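Local coordinates for putative baseplate protein (Unidentified phage, PDB 2FSD) that probably recognises a receptor on the surface of Lactococcus lactis cells as the head domain of the phage receptor-binding protein, at residues N65-P70 / I133-S138. Sequence-based numbering, arbitrary orientation.
Sequences NSIPVP and ISFALS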
ATOM      1  N   ASN A  65       9.883  -1.945  -8.291  1.00 17.87           N
ATOM      2  CA  ASN A  65      11.152  -1.842  -7.611  1.00 18.49           C
ATOM      3  C   ASN A  65      12.048  -0.771  -8.267  1.00 18.84           C
ATOM      4  O   ASN A  65      12.476  -0.911  -9.414  1.00 18.19           O
ATOM      5  CB  ASN A  65      11.831  -3.221  -7.562  1.00 18.86           C
ATOM      6  CG  ASN A  65      13.005  -3.245  -6.633  1.00 19.70           C
ATOM      7  OD1 ASN A  65      14.043  -2.662  -6.923  1.00 24.78           O
ATOM      8  ND2 ASN A  65      12.849  -3.901  -5.496  1.00 23.55           N
ATOM      9  N   SER A  66      12.283   0.301  -7.511  1.00 19.46           N
ATOM     10  CA  SER A  66      13.122   1.419  -7.907  1.00 20.02           C
ATOM     11  C   SER A  66      12.747   1.928  -9.287  1.00 20.49           C
ATOM     12  O   SER A  66      13.575   2.002 -10.184  1.00 20.92           O
ATOM     13  CB  SER A  66      14.607   1.040  -7.846  1.00 20.39           C
ATOM     14  OG  SER A  66      15.028   0.802  -6.512  1.00 19.82           O
ATOM     15  N   ILE A  67      11.481   2.288  -9.448  1.00 21.11           N
ATOM     16  CA  ILE A  67      11.011   2.823 -10.716  1.00 21.06           C
ATOM     17  C   ILE A  67      11.157   4.343 -10.696  1.00 21.03           C
ATOM     18  O   ILE A  67      10.536   5.003  -9.874  1.00 20.99           O
ATOM     19  CB  ILE A  67       9.567   2.448 -10.985  1.00 20.94           C
ATOM     20  CG1 ILE A  67       9.433   0.919 -11.020  1.00 21.88           C
ATOM     21  CG2 ILE A  67       9.115   3.049 -12.321  1.00 21.71           C
ATOM     22  CD1 ILE A  67       8.020   0.421 -10.777  1.00 21.62           C
ATOM     23  N   PRO A  68      11.979   4.902 -11.607  1.00 20.92           N
ATOM     24  CA  PRO A  68      12.102   6.352 -11.667  1.00 20.79           C
ATOM     25  C   PRO A  68      10.826   7.002 -12.204  1.00 20.54           C
ATOM     26  O   PRO A  68      10.411   6.696 -13.316  1.00 19.72           O
ATOM     27  CB  PRO A  68      13.277   6.567 -12.642  1.00 21.44           C
ATOM     28  CG  PRO A  68      13.896   5.202 -12.865  1.00 20.99           C
ATOM     29  CD  PRO A  68      12.799   4.243 -12.640  1.00 21.07           C
ATOM     30  N   VAL A  69      10.214   7.886 -11.413  1.00 20.60           N
ATOM     31  CA  VAL A  69       9.004   8.613 -11.842  1.00 20.49           C
ATOM     32  C   VAL A  69       9.199  10.145 -11.990  1.00 20.52           C
ATOM     33  O   VAL A  69      10.143  10.719 -11.440  1.00 20.27           O
ATOM     34  CB  VAL A  69       7.796   8.309 -10.901  1.00 20.69           C
ATOM     35  CG1 VAL A  69       7.336   6.839 -11.089  1.00 20.09           C
ATOM     36  CG2 VAL A  69       8.136   8.597  -9.406  1.00 20.26           C
ATOM     37  N   PRO A  70       8.322  10.806 -12.778  1.00 21.04           N
ATOM     38  CA  PRO A  70       8.299  12.280 -12.843  1.00 21.07           C
ATOM     39  C   PRO A  70       8.009  12.973 -11.497  1.00 21.60           C
ATOM     40  O   PRO A  70       7.343  12.393 -10.604  1.00 21.42           O
ATOM     41  CB  PRO A  70       7.162  12.577 -13.819  1.00 21.12           C
ATOM     42  CG  PRO A  70       6.926  11.304 -14.580  1.00 21.07           C
ATOM     43  CD  PRO A  70       7.347  10.186 -13.700  1.00 20.84           C
ATOM     44  N   ILE A 133      10.252   4.802  -7.232  1.00 20.04           N
ATOM     45  CA  ILE A 133       9.225   4.176  -6.374  1.00 19.88           C
ATOM     46  C   ILE A 133       9.325   2.637  -6.292  1.00 19.09           C
ATOM     47  O   ILE A 133       9.666   1.962  -7.262  1.00 18.42           O
ATOM     48  CB  ILE A 133       7.769   4.601  -6.783  1.00 20.12           C
ATOM     49  CG1 ILE A 133       7.425   4.133  -8.201  1.00 20.12           C
ATOM     50  CG2 ILE A 133       7.619   6.114  -6.666  1.00 20.50           C
ATOM     51  CD1 ILE A 133       5.957   4.235  -8.539  1.00 20.10           C
ATOM     52  N   SER A 134       9.033   2.126  -5.102  1.00 18.74           N
ATOM     53  CA  SER A 134       8.913   0.711  -4.834  1.00 18.64           C
ATOM     54  C   SER A 134       7.581   0.455  -4.128  1.00 18.36           C
ATOM     55  O   SER A 134       7.132   1.249  -3.286  1.00 17.76           O
ATOM     56  CB  SER A 134      10.072   0.210  -3.954  1.00 18.72           C
ATOM     57  OG  SER A 134      11.328   0.279  -4.625  1.00 18.50           O
ATOM     58  N   PHE A 135       6.943  -0.658  -4.493  1.00 18.28           N
ATOM     59  CA  PHE A 135       5.673  -1.053  -3.899  1.00 18.18           C
ATOM     60  C   PHE A 135       5.365  -2.505  -4.219  1.00 18.10           C
ATOM     61  O   PHE A 135       5.981  -3.103  -5.100  1.00 17.54           O
ATOM     62  CB  PHE A 135       4.528  -0.164  -4.401  1.00 17.93           C
ATOM     63  CG  PHE A 135       4.207  -0.358  -5.861  1.00 17.98           C
ATOM     64  CD1 PHE A 135       3.224  -1.266  -6.257  1.00 18.80           C
ATOM     65  CD2 PHE A 135       4.886   0.358  -6.837  1.00 17.17           C
ATOM     66  CE1 PHE A 135       2.930  -1.459  -7.603  1.00 19.14           C
ATOM     67  CE2 PHE A 135       4.601   0.175  -8.178  1.00 17.41           C
ATOM     68  CZ  PHE A 135       3.627  -0.733  -8.568  1.00 18.22           C
ATOM     69  N   ALA A 136       4.385  -3.050  -3.502  1.00 18.03           N
ATOM     70  CA  ALA A 136       3.806  -4.342  -3.838  1.00 18.39           C
ATOM     71  C   ALA A 136       2.327  -4.365  -3.443  1.00 18.46           C
ATOM     72  O   ALA A 136       1.928  -3.888  -2.367  1.00 18.97           O
ATOM     73  CB  ALA A 136       4.576  -5.477  -3.172  1.00 18.31           C
ATOM     74  N   LEU A 137       1.504  -4.899  -4.323  1.00 18.31           N
ATOM     75  CA  LEU A 137       0.087  -4.993  -4.031  1.00 18.76           C
ATOM     76  C   LEU A 137      -0.537  -6.213  -4.687  1.00 18.53           C
ATOM     77  O   LEU A 137       0.059  -6.834  -5.565  1.00 18.01           O
ATOM     78  CB  LEU A 137      -0.642  -3.705  -4.429  1.00 18.50           C
ATOM     79  CG  LEU A 137      -0.572  -3.215  -5.875  1.00 18.63           C
ATOM     80  CD1 LEU A 137      -1.457  -4.040  -6.831  1.00 18.32           C
ATOM     81  CD2 LEU A 137      -0.974  -1.752  -5.906  1.00 19.03           C
ATOM     82  N   SER A 138      -1.728  -6.557  -4.210  1.00 19.05           N
ATOM     83  CA  SER A 138      -2.497  -7.657  -4.767  1.00 19.65           C
ATOM     84  C   SER A 138      -3.960  -7.608  -4.303  1.00 19.93           C
ATOM     85  O   SER A 138      -4.263  -7.144  -3.210  1.00 18.99           O
ATOM     86  CB  SER A 138      -1.868  -9.003  -4.403  1.00 19.48           C
ATOM     87  OG  SER A 138      -1.980  -9.275  -3.026  1.00 18.87           O
TER
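Ile-67 and Ile-133 form an antiparallel hydrogen-bonded pair: Ile-67 N gives a nearly straight bond (178°) to Ile-133 O at 2.9 Å, and Ile-133 N returns one to Ile-67 O at 2.7 Å. Ser-66 and Ile-67 both face Ile-133, a G1 beta bulge whose first residue, Ser-66, has the positive phi (50°) of that position. Ser-66 N lies close to Ile-133 O but at a poor angle; its N-H goes instead, almost straight, to Ser-134 OG at 3.0 Å. The buried side chain of Ile-133 shares a face of the sheet with Ile-67. Its CB lies 4.2 Å from Ile-67 O; CG1, placed between the backbone N and carbonyl carbon (chi1 63°), comes to 3.6 Å from that same oxygen and also touches Ile-67 CB. The CG2 branch meets Val-69 CG2 at 3.7 Å, while the tip, CD1, reaches Val-69 CG1 at 3.9 Å, the side chains crossing at about a right angle. Ile-67 CD1 approaches the Phe-135 ring obliquely. The contact joins strands 59-68 and 132-140 of the all-antiparallel barrel, where Ile-67 and Val-69 also pack on Val-80 and Ile-133 on Phe-100; farther along, Leu-137 and Ser-138 pair with a strand of the second subunit.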